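Local coordinates for protein G/U mismatch-specific DNA glycosylase (Deinococcus radiodurans, PDB 2C2Q) that is a mismatch-specific DNA glycosylase of the uracil-DNA glycosylase superfamily, a single chain built round a central mixed beta-sheet flanked by helices, at residues A[7-10]-A[11-15]; A[100-103]-A[104-107]; A[109-112]-A[113-116]; A[166-170]-A[171-175]; A[177-180]-A[181-184]. The protein carries 1 engineered substitution. All coordinates share one frame; numbering follows the deposited sequence.

Interaction 1 (A[7-10]-A[11-15]); sequences VPDL and TGSGE
T11 is the first residue to turn back on D9. Its backbone N gives D9 OD1 a weak hydrogen bond of 3.3 Å, bent to 123° at the hydrogen. T11 OG1 stands in the crowded position between backbone N and carbonyl carbon (chi1 68°). That puts it beside the following turn, where it accepts from G14 N at 3.1 Å, an ST motif. G12 N donates to D9 O at 3.2 Å and closes the first turn. S13 N makes the straighter bond to the carboxylate: 2.6 Å to D9 OD1, 160° at the hydrogen. D9 OD1 accepts it through its syn lone pair, on the side of the other oxygen. D9 OD1 thus takes one good backbone bond, from S13, and a weak one from T11. A water links the two sides as well, 2.8 Å from S13 OG and accepting from D9 N at 3.0 Å. G14 continues the positive phi begun at G12 and S13. E15 N then bonds back to G12 O at 3.2 Å, and E15 OE1 forms a salt bridge with R88. The whole is a surface loop, set against helix 103-113 through P8, of two consecutive tight turns, type I from D9 to G12 and type I' from G12 to E15.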
# COMPACT_ATOMS: atom_id res chain seq x y z
N VAL A 7 -16.81 5.04 9.47
CA VAL A 7 -15.54 4.45 8.87
C VAL A 7 -15.54 2.96 9.25
O VAL A 7 -15.93 2.63 10.37
CB VAL A 7 -14.23 5.21 9.35
CG1 VAL A 7 -13.74 4.79 10.76
CG2 VAL A 7 -13.10 5.04 8.34
N PRO A 8 -15.12 2.06 8.35
CA PRO A 8 -15.06 0.64 8.74
C PRO A 8 -14.06 0.46 9.92
O PRO A 8 -13.16 1.30 10.09
CB PRO A 8 -14.54 -0.06 7.49
CG PRO A 8 -14.75 0.91 6.35
CD PRO A 8 -14.69 2.27 6.96
N ASP A 9 -14.25 -0.56 10.76
CA ASP A 9 -13.20 -0.95 11.71
C ASP A 9 -12.08 -1.69 10.94
O ASP A 9 -12.19 -1.90 9.78
CB ASP A 9 -13.75 -1.80 12.84
CG ASP A 9 -14.41 -3.12 12.37
OD1 ASP A 9 -14.16 -3.60 11.28
OD2 ASP A 9 -15.24 -3.77 13.01
N LEU A 10 -11.02 -2.07 11.63
CA LEU A 10 -9.85 -2.62 10.95
C LEU A 10 -10.11 -3.99 10.30
O LEU A 10 -9.36 -4.40 9.38
CB LEU A 10 -8.71 -2.72 11.95
CG LEU A 10 -8.13 -1.41 12.41
CD1 LEU A 10 -7.05 -1.64 13.50
CD2 LEU A 10 -7.51 -0.64 11.20
N THR A 11 -11.13 -4.71 10.79
CA THR A 11 -11.45 -6.04 10.22
C THR A 11 -12.68 -6.02 9.32
O THR A 11 -13.13 -7.05 8.84
CB THR A 11 -11.67 -7.10 11.34
OG1 THR A 11 -12.88 -6.78 12.07
CG2 THR A 11 -10.55 -7.11 12.43
N GLY A 12 -13.27 -4.84 9.13
CA GLY A 12 -14.43 -4.69 8.26
C GLY A 12 -15.60 -5.46 8.87
O GLY A 12 -16.40 -6.03 8.12
N SER A 13 -15.68 -5.44 10.19
CA SER A 13 -16.70 -6.16 11.00
C SER A 13 -16.59 -7.66 10.71
O SER A 13 -17.59 -8.32 10.41
CB SER A 13 -18.09 -5.66 10.65
OG SER A 13 -18.16 -4.25 10.80
N GLY A 14 -15.35 -8.17 10.76
CA GLY A 14 -15.02 -9.53 10.33
C GLY A 14 -15.16 -9.95 8.86
O GLY A 14 -15.04 -11.14 8.53
N GLU A 15 -15.44 -9.05 7.94
CA GLU A 15 -15.54 -9.48 6.55
C GLU A 15 -14.16 -9.48 5.88
O GLU A 15 -13.95 -10.16 4.87
CB GLU A 15 -16.50 -8.63 5.78
CG GLU A 15 -17.91 -8.70 6.39
CD GLU A 15 -18.97 -7.95 5.58
OE1 GLU A 15 -18.68 -7.38 4.49
OE2 GLU A 15 -20.15 -7.97 6.04
O HOH W 1 -16.62 -2.16 9.81

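Interaction 2 (A[100-103]-A[104-107]); sequences AWRP and DELR
R102, at the N-cap position, leads into helix 103-113, whose first residues are P103 and D104. R102 and D104 are joined by a two-pronged salt bridge. The arginine is met side-on: NE donates to D104 OD1 at 3.0 Å and NH2 donates to D104 OD2 at 2.7 Å. Each carboxylate oxygen uses its syn lone pair. Both oxygens lie close to the guanidinium plane, and the two flat groups are only 20° apart. The NH2 bond is the straighter, 167° at the hydrogen. Such a grip fixes the rotation of both groups. R102 reaches this place by folding back on itself: its chain is bent at chi2 and at chi3 (-54°). D104 holds its CG between its backbone N and carbonyl carbon, which turns the carboxylate back along the chain.

E105 completes a salt-bridge network. Its carboxylate stacks on one face of the R102 guanidinium, with CD 3.7 Å above the plane and offset toward the rim. No N-H points at it, and the R102 NH2 to E105 OE2 link is long, 3.9 Å. The stronger partner of E105 is R88, bound through OE1.

P103 is the first helical residue, and its ring touches T129 of helix 123-130. The backbone pairing of the first turn starts here. L106 N donates to R102 O at 3.2 Å. R107 N donates to P103 O at 2.8 Å.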
# COMPACT_ATOMS: atom_id res chain seq x y z
N ALA A 100 -15.15 -6.96 -6.19
CA ALA A 100 -14.04 -7.01 -5.22
C ALA A 100 -13.42 -5.63 -4.91
O ALA A 100 -12.99 -5.40 -3.77
CB ALA A 100 -12.92 -7.96 -5.73
N TRP A 101 -13.37 -4.75 -5.89
CA TRP A 101 -12.65 -3.50 -5.82
C TRP A 101 -13.49 -2.45 -5.12
O TRP A 101 -14.58 -2.11 -5.63
CB TRP A 101 -12.34 -2.99 -7.22
CG TRP A 101 -11.67 -3.96 -8.11
CD1 TRP A 101 -12.24 -4.74 -9.09
CD2 TRP A 101 -10.27 -4.28 -8.10
NE1 TRP A 101 -11.28 -5.53 -9.69
CE2 TRP A 101 -10.05 -5.27 -9.11
CE3 TRP A 101 -9.17 -3.85 -7.33
CZ2 TRP A 101 -8.80 -5.81 -9.38
CZ3 TRP A 101 -7.89 -4.39 -7.63
CH2 TRP A 101 -7.73 -5.37 -8.63
N ARG A 102 -12.98 -1.91 -4.00
CA ARG A 102 -13.71 -0.88 -3.23
C ARG A 102 -12.88 0.38 -2.94
O ARG A 102 -12.58 0.67 -1.77
CB ARG A 102 -14.36 -1.46 -1.94
CG ARG A 102 -15.31 -2.65 -2.17
CD ARG A 102 -16.57 -2.25 -2.98
NE ARG A 102 -17.19 -1.11 -2.27
CZ ARG A 102 -18.03 -1.25 -1.22
NH1 ARG A 102 -18.38 -2.46 -0.77
NH2 ARG A 102 -18.49 -0.17 -0.60
N PRO A 103 -12.47 1.10 -4.00
CA PRO A 103 -11.67 2.32 -3.87
C PRO A 103 -12.44 3.40 -3.04
O PRO A 103 -11.82 4.30 -2.48
CB PRO A 103 -11.45 2.80 -5.32
CG PRO A 103 -12.52 2.13 -6.15
CD PRO A 103 -12.84 0.84 -5.41
N ASP A 104 -13.76 3.26 -2.97
CA ASP A 104 -14.65 4.11 -2.20
C ASP A 104 -14.40 3.92 -0.71
O ASP A 104 -14.17 4.89 -0.02
CB ASP A 104 -16.12 3.86 -2.58
CG ASP A 104 -16.58 2.42 -2.36
OD1 ASP A 104 -15.88 1.48 -2.84
OD2 ASP A 104 -17.63 2.11 -1.73
N GLU A 105 -14.35 2.66 -0.25
CA GLU A 105 -13.95 2.36 1.14
C GLU A 105 -12.52 2.81 1.44
O GLU A 105 -12.25 3.28 2.54
CB GLU A 105 -14.14 0.88 1.44
CG GLU A 105 -15.60 0.45 1.51
CD GLU A 105 -15.79 -0.97 1.96
OE1 GLU A 105 -14.98 -1.86 1.58
OE2 GLU A 105 -16.77 -1.21 2.69
N LEU A 106 -11.62 2.67 0.47
CA LEU A 106 -10.25 3.16 0.64
C LEU A 106 -10.29 4.68 0.87
O LEU A 106 -9.67 5.19 1.77
CB LEU A 106 -9.40 2.86 -0.61
CG LEU A 106 -7.99 3.46 -0.69
CD1 LEU A 106 -7.16 3.07 0.54
CD2 LEU A 106 -7.36 2.95 -2.01
N ARG A 107 -11.03 5.37 0.01
CA ARG A 107 -11.05 6.84 0.09
C ARG A 107 -11.60 7.30 1.42
O ARG A 107 -11.05 8.22 2.00
CB ARG A 107 -11.84 7.39 -1.07
CG ARG A 107 -11.00 7.53 -2.36
CD ARG A 107 -11.90 7.96 -3.57
NE ARG A 107 -11.19 8.00 -4.86
CZ ARG A 107 -10.43 9.00 -5.29
NH1 ARG A 107 -10.23 10.09 -4.53
NH2 ARG A 107 -9.84 8.92 -6.49

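Interaction 3 (A[109-112]-A[113-116]); sequences KVEH and YRPR
The H112 ring stands on the face of the Y113 ring in a T-shaped (edge-to-face) pair. H112 CD2 lies 3.4 Å above the tyrosine plane, over its centre. The planes meet at 88° and the centroids are 4.6 Å apart. The third flat group, the R114 guanidinium, has E111 OE2 at its edge, near its plane. All this sits at the C-terminal end of helix 103-113. R114 is the first residue to leave the helix, with positive phi (51°), and P115 leads on to strand 117-120.

H112 keeps CG anti to its backbone N and Y113 keeps CG anti to its carbonyl carbon, which brings the two neighbouring rings together. V7 touches H112, and L22 touches Y113.

E111 and R114 lie side by side and point the same way. R114 NH2 gives E111 OE2 a very short, nearly straight hydrogen bond of 2.5 Å, part of a salt bridge. R114 NE adds a weak bond to E111 O at 2.8 Å. The arginine thus binds the E111 side chain firmly and its backbone oxygen only weakly. Carboxylate and guanidinium planes are 68° apart, so the pair is not a flat one.

Y113 N donates to K109 O at 2.9 Å. K109 NZ forms a salt bridge with D20 and a hydrogen bond with Y16 OH. R114 N donates to V110 O at 2.8 Å. The P115 ring also meets the valine, with P115 CD 4.3 Å from V110 CG1.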
# COMPACT_ATOMS: atom_id res chain seq x y z
N LYS A 109 -11.34 5.71 4.32
CA LYS A 109 -10.28 5.50 5.25
C LYS A 109 -9.21 6.62 5.16
O LYS A 109 -8.67 7.03 6.15
CB LYS A 109 -9.65 4.12 5.02
CG LYS A 109 -10.60 2.95 5.35
CD LYS A 109 -10.06 1.63 4.76
CE LYS A 109 -11.11 0.59 4.80
NZ LYS A 109 -10.65 -0.70 4.13
N VAL A 110 -8.83 7.02 3.95
CA VAL A 110 -7.79 8.00 3.78
C VAL A 110 -8.24 9.34 4.39
O VAL A 110 -7.44 10.03 5.01
CB VAL A 110 -7.42 8.16 2.32
CG1 VAL A 110 -6.45 9.31 2.12
CG2 VAL A 110 -6.75 6.87 1.82
N GLU A 111 -9.51 9.63 4.20
CA GLU A 111 -10.12 10.89 4.68
C GLU A 111 -10.14 10.89 6.20
O GLU A 111 -9.94 11.91 6.83
CB GLU A 111 -11.56 11.01 4.16
CG GLU A 111 -12.34 12.19 4.80
CD GLU A 111 -11.61 13.53 4.73
OE1 GLU A 111 -10.95 13.83 3.70
OE2 GLU A 111 -11.69 14.32 5.72
N HIS A 112 -10.45 9.73 6.76
CA HIS A 112 -10.49 9.56 8.20
C HIS A 112 -9.11 9.61 8.85
O HIS A 112 -8.86 10.42 9.75
CB HIS A 112 -11.27 8.28 8.58
CG HIS A 112 -11.28 8.04 10.05
ND1 HIS A 112 -12.13 8.71 10.92
CD2 HIS A 112 -10.48 7.28 10.83
CE1 HIS A 112 -11.86 8.34 12.16
NE2 HIS A 112 -10.88 7.46 12.13
N TYR A 113 -8.17 8.78 8.38
CA TYR A 113 -6.86 8.65 9.02
C TYR A 113 -5.81 9.68 8.57
O TYR A 113 -4.81 9.88 9.26
CB TYR A 113 -6.34 7.25 8.73
CG TYR A 113 -7.14 6.18 9.39
CD1 TYR A 113 -7.08 6.03 10.79
CD2 TYR A 113 -7.94 5.29 8.65
CE1 TYR A 113 -7.83 5.03 11.43
CE2 TYR A 113 -8.68 4.29 9.29
CZ TYR A 113 -8.61 4.17 10.65
OH TYR A 113 -9.32 3.19 11.34
N ARG A 114 -6.03 10.29 7.39
CA ARG A 114 -5.12 11.37 6.95
C ARG A 114 -3.61 11.01 7.00
O ARG A 114 -2.79 11.77 7.51
CB ARG A 114 -5.38 12.65 7.79
CG ARG A 114 -6.78 13.19 7.66
CD ARG A 114 -7.17 13.57 6.25
NE ARG A 114 -8.50 14.19 6.18
CZ ARG A 114 -8.75 15.48 6.49
NH1 ARG A 114 -7.78 16.30 6.87
NH2 ARG A 114 -10.00 15.95 6.42
N PRO A 115 -3.19 9.87 6.42
CA PRO A 115 -1.74 9.58 6.38
C PRO A 115 -1.01 10.64 5.51
O PRO A 115 -1.67 11.24 4.64
CB PRO A 115 -1.70 8.21 5.69
CG PRO A 115 -2.94 8.20 4.82
CD PRO A 115 -4.01 8.91 5.67
N ARG A 116 0.29 10.83 5.72
CA ARG A 116 1.02 11.86 4.92
C ARG A 116 1.16 11.42 3.46
O ARG A 116 1.15 12.26 2.55
CB ARG A 116 2.39 12.17 5.53
CG ARG A 116 2.34 12.90 6.93
CD ARG A 116 1.40 14.12 7.02
NE ARG A 116 1.54 15.01 5.88
CZ ARG A 116 2.51 15.92 5.75
NH1 ARG A 116 3.44 16.08 6.72
NH2 ARG A 116 2.57 16.65 4.62

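Interaction 4 (A[166-170]-A[171-175]); sequences NHFRL and EPWQA
L170 and Q174 make the hydrogen bond that opens helix 171-188. Q174 N donates to L170 O at 2.8 Å, almost straight at the hydrogen (163°). P172 N is also close to this oxygen but carries no hydrogen. A second set of hydrogen bonds steadies the incoming loop. R169 NH1 donates to F168 O at 2.8 Å and to N166 O at 3.2 Å. Both acceptors lie in the guanidinium plane. The R169 chain bends at chi2 (-62°), which turns the guanidinium back toward the carbonyls of its own loop.

The aromatic contact is between F168 and W173. The side chains cross at about a right angle, but the rings are oblique, with planes at 42°. The touch is made by one corner: F168 CE1 is 3.7 Å from W173 NE1. That nitrogen is bound to P158 O. T56 of helix 53-59 packs on both rings.

Carbon-to-oxygen contacts gather round the carbonyl of R169. R169 O is 3.3 Å from P172 CD, and it lies at the edge of the indole, in its plane, 3.6 Å from W173 CD1.

A proline within the first helical turn costs no backbone bond there, since its missing N-H would have had no helical acceptor. The bond to P158 satisfies the NE1 of the buried indole and probably limits its rotation, with the F168 corner and T56 beside it.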
# COMPACT_ATOMS: atom_id res chain seq x y z
N ASN A 166 11.24 -8.55 -13.91
CA ASN A 166 10.69 -7.78 -15.02
C ASN A 166 10.85 -6.25 -14.99
O ASN A 166 11.96 -5.66 -15.16
CB ASN A 166 9.17 -8.12 -14.94
CG ASN A 166 8.42 -8.01 -16.25
OD1 ASN A 166 7.21 -7.71 -16.23
ND2 ASN A 166 9.09 -8.29 -17.40
N HIS A 167 9.67 -5.64 -14.79
CA HIS A 167 9.40 -4.22 -14.82
C HIS A 167 9.70 -3.55 -13.47
O HIS A 167 9.60 -2.33 -13.34
CB HIS A 167 7.93 -4.02 -15.13
CG HIS A 167 7.55 -4.39 -16.52
ND1 HIS A 167 6.40 -5.09 -16.82
CD2 HIS A 167 8.17 -4.15 -17.71
CE1 HIS A 167 6.32 -5.26 -18.13
NE2 HIS A 167 7.38 -4.70 -18.69
N PHE A 168 10.08 -4.35 -12.50
CA PHE A 168 10.38 -3.83 -11.20
C PHE A 168 11.53 -2.81 -11.27
O PHE A 168 12.50 -3.02 -12.01
CB PHE A 168 10.74 -4.97 -10.24
CG PHE A 168 11.04 -4.49 -8.88
CD1 PHE A 168 10.01 -3.97 -8.07
CD2 PHE A 168 12.35 -4.50 -8.41
CE1 PHE A 168 10.30 -3.49 -6.82
CE2 PHE A 168 12.66 -4.02 -7.13
CZ PHE A 168 11.62 -3.51 -6.31
N ARG A 169 11.40 -1.70 -10.55
CA ARG A 169 12.48 -0.71 -10.48
C ARG A 169 12.55 -0.19 -9.07
O ARG A 169 11.50 0.14 -8.51
CB ARG A 169 12.23 0.47 -11.40
CG ARG A 169 12.42 0.18 -12.90
CD ARG A 169 13.84 -0.23 -13.26
NE ARG A 169 13.94 -0.49 -14.71
CZ ARG A 169 13.53 -1.59 -15.35
NH1 ARG A 169 12.92 -2.60 -14.73
NH2 ARG A 169 13.73 -1.66 -16.68
N LEU A 170 13.75 -0.07 -8.52
CA LEU A 170 13.93 0.37 -7.14
C LEU A 170 13.79 1.87 -7.00
O LEU A 170 13.44 2.37 -5.92
CB LEU A 170 15.27 -0.09 -6.57
CG LEU A 170 15.41 -1.51 -6.00
CD1 LEU A 170 16.87 -1.95 -5.82
CD2 LEU A 170 14.65 -1.56 -4.60
N GLU A 171 14.07 2.61 -8.07
CA GLU A 171 14.10 4.07 -7.94
C GLU A 171 12.85 4.63 -7.21
O GLU A 171 13.04 5.42 -6.28
CB GLU A 171 14.25 4.80 -9.28
CG GLU A 171 14.60 6.28 -9.10
CD GLU A 171 14.89 6.96 -10.43
OE1 GLU A 171 14.50 6.40 -11.50
OE2 GLU A 171 15.48 8.07 -10.40
N PRO A 172 11.62 4.28 -7.64
CA PRO A 172 10.42 4.87 -7.02
C PRO A 172 10.29 4.53 -5.52
O PRO A 172 9.89 5.44 -4.72
CB PRO A 172 9.27 4.28 -7.86
CG PRO A 172 9.95 3.95 -9.21
CD PRO A 172 11.24 3.40 -8.78
N TRP A 173 10.67 3.31 -5.15
CA TRP A 173 10.67 2.82 -3.76
C TRP A 173 11.76 3.53 -2.91
O TRP A 173 11.60 3.82 -1.74
CB TRP A 173 10.91 1.29 -3.72
CG TRP A 173 9.77 0.49 -4.23
CD1 TRP A 173 9.51 0.11 -5.53
CD2 TRP A 173 8.70 -0.04 -3.43
NE1 TRP A 173 8.33 -0.61 -5.60
CE2 TRP A 173 7.82 -0.75 -4.32
CE3 TRP A 173 8.40 -0.02 -2.05
CZ2 TRP A 173 6.63 -1.38 -3.89
CZ3 TRP A 173 7.19 -0.68 -1.61
CH2 TRP A 173 6.35 -1.35 -2.53
N GLN A 174 12.95 3.74 -3.49
CA GLN A 174 13.97 4.42 -2.74
C GLN A 174 13.60 5.90 -2.55
O GLN A 174 13.87 6.47 -1.48
CB GLN A 174 15.31 4.33 -3.48
CG GLN A 174 16.40 4.97 -2.69
CD GLN A 174 16.77 4.25 -1.44
OE1 GLN A 174 17.10 3.05 -1.45
NE2 GLN A 174 16.74 4.97 -0.33
N ALA A 175 13.01 6.51 -3.58
CA ALA A 175 12.58 7.92 -3.50
C ALA A 175 11.51 8.08 -2.40
O ALA A 175 11.40 9.12 -1.71
CB ALA A 175 12.03 8.39 -4.83

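Interaction 5 (A[177-180]-A[181-184]); sequences GDRV and RELR
Four successive i to i+4 bonds carry the helix through G177-R184, from R181 N to G177 O (3.0 Å), E182 N to D178 O, L183 N to R179 O and R184 N to V180 O.

R179 reaches along one turn to E182. NH1 donates to E182 OE2 at 2.7 Å, part of a salt bridge, with 149° at the hydrogen. It comes from above the carboxylate plane, and the two flat groups stand 83° apart. One face of the same guanidinium is covered by L183, whose CG lies 3.8 Å above its centre. R179 NE forms a salt bridge with E153.

This is the C-terminal helix 171-188, and one side of it packs on the central sheet. R179, V180 and L183 all touch I117 of strand 117-120. V180 and L183 also touch T27.

On another flank D178 and R181 form an i to i+3 salt bridge, with D178 OD1 2.9 Å from R181 NH1. D178 OD1 also accepts from Q174 NE2. The bend at chi3 (-56°) curls the R181 guanidinium back over the backbone, and G177 O lies 3.3 Å above its plane, offset toward the rim. G177 brings no side chain to this place. R181 NH2 goes on to bond V60 O and G61 O. V180 and R184 run side by side, V180 CG1 3.8 Å from R184 CD, and R184 NH1 is bound to T27 OG1.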
# COMPACT_ATOMS: atom_id res chain seq x y z
N GLY A 177 11.21 6.02 0.20
CA GLY A 177 12.00 5.83 1.44
C GLY A 177 12.62 7.16 1.91
O GLY A 177 12.60 7.50 3.10
N ASP A 178 13.16 7.88 0.96
CA ASP A 178 13.86 9.15 1.22
C ASP A 178 12.86 10.18 1.68
O ASP A 178 13.14 10.96 2.61
CB ASP A 178 14.42 9.65 -0.09
CG ASP A 178 15.66 8.90 -0.50
OD1 ASP A 178 16.23 8.08 0.30
OD2 ASP A 178 16.13 9.10 -1.63
N ARG A 179 11.72 10.22 0.97
CA ARG A 179 10.59 11.11 1.29
C ARG A 179 10.00 10.88 2.70
O ARG A 179 9.67 11.86 3.40
CB ARG A 179 9.49 11.01 0.26
CG ARG A 179 8.31 11.97 0.54
CD ARG A 179 8.72 13.45 0.51
NE ARG A 179 7.58 14.31 0.74
CZ ARG A 179 7.64 15.44 1.46
NH1 ARG A 179 8.80 15.85 1.98
NH2 ARG A 179 6.53 16.15 1.64
N VAL A 180 9.88 9.62 3.09
CA VAL A 180 9.44 9.26 4.44
C VAL A 180 10.48 9.72 5.49
O VAL A 180 10.13 10.33 6.52
CB VAL A 180 9.10 7.74 4.55
CG1 VAL A 180 8.99 7.29 6.01
CG2 VAL A 180 7.85 7.46 3.78
N ARG A 181 11.76 9.41 5.22
CA ARG A 181 12.87 9.91 6.05
C ARG A 181 12.81 11.44 6.21
O ARG A 181 12.97 11.97 7.30
CB ARG A 181 14.17 9.52 5.33
CG ARG A 181 15.45 9.56 6.12
CD ARG A 181 16.52 8.60 5.48
NE ARG A 181 15.99 7.23 5.39
CZ ARG A 181 15.71 6.54 4.25
NH1 ARG A 181 15.94 7.03 3.02
NH2 ARG A 181 15.19 5.32 4.36
N GLU A 182 12.59 12.13 5.10
CA GLU A 182 12.52 13.59 5.06
C GLU A 182 11.34 14.14 5.87
O GLU A 182 11.43 15.17 6.55
CB GLU A 182 12.34 13.97 3.60
CG GLU A 182 12.12 15.43 3.29
CD GLU A 182 12.09 15.71 1.80
OE1 GLU A 182 12.91 16.54 1.33
OE2 GLU A 182 11.26 15.13 1.06
N LEU A 183 10.20 13.46 5.79
CA LEU A 183 9.03 13.89 6.57
C LEU A 183 9.25 13.65 8.05
O LEU A 183 8.99 14.53 8.86
CB LEU A 183 7.77 13.16 6.09
CG LEU A 183 7.13 13.74 4.85
CD1 LEU A 183 6.13 12.73 4.25
CD2 LEU A 183 6.46 15.12 5.11
N ARG A 184 9.69 12.44 8.42
CA ARG A 184 9.88 12.06 9.81
C ARG A 184 11.02 12.91 10.41
O ARG A 184 11.05 13.15 11.61
CB ARG A 184 10.12 10.54 9.94
CG ARG A 184 8.91 9.70 9.49
CD ARG A 184 9.04 8.20 9.70
NE ARG A 184 9.01 7.81 11.10
CZ ARG A 184 7.92 7.85 11.89
NH1 ARG A 184 6.73 8.32 11.45
NH2 ARG A 184 8.03 7.43 13.15

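The five interactions follow one another along the chain. Interactions 2 and 3 are the two ends of helix 103-113, with centres about 14 Å apart. Interactions 4 and 5 share helix 171-188, with centres about 16 Å apart. Interaction 1 lies in the N-terminal loop against helix 103-113: V7 and P8 pack on H112 and K109, and L10 meets the Y113 hydroxyl. Interactions 2 and 4 lie on opposite sides of the chain's centre, about 25 Å apart between centres. Interactions 3 and 5 still touch, through R116 and L183. The two helices thus approach each other at the start of the central strand 117-120, while the N-terminal loop packs against the later part of helix 103-113.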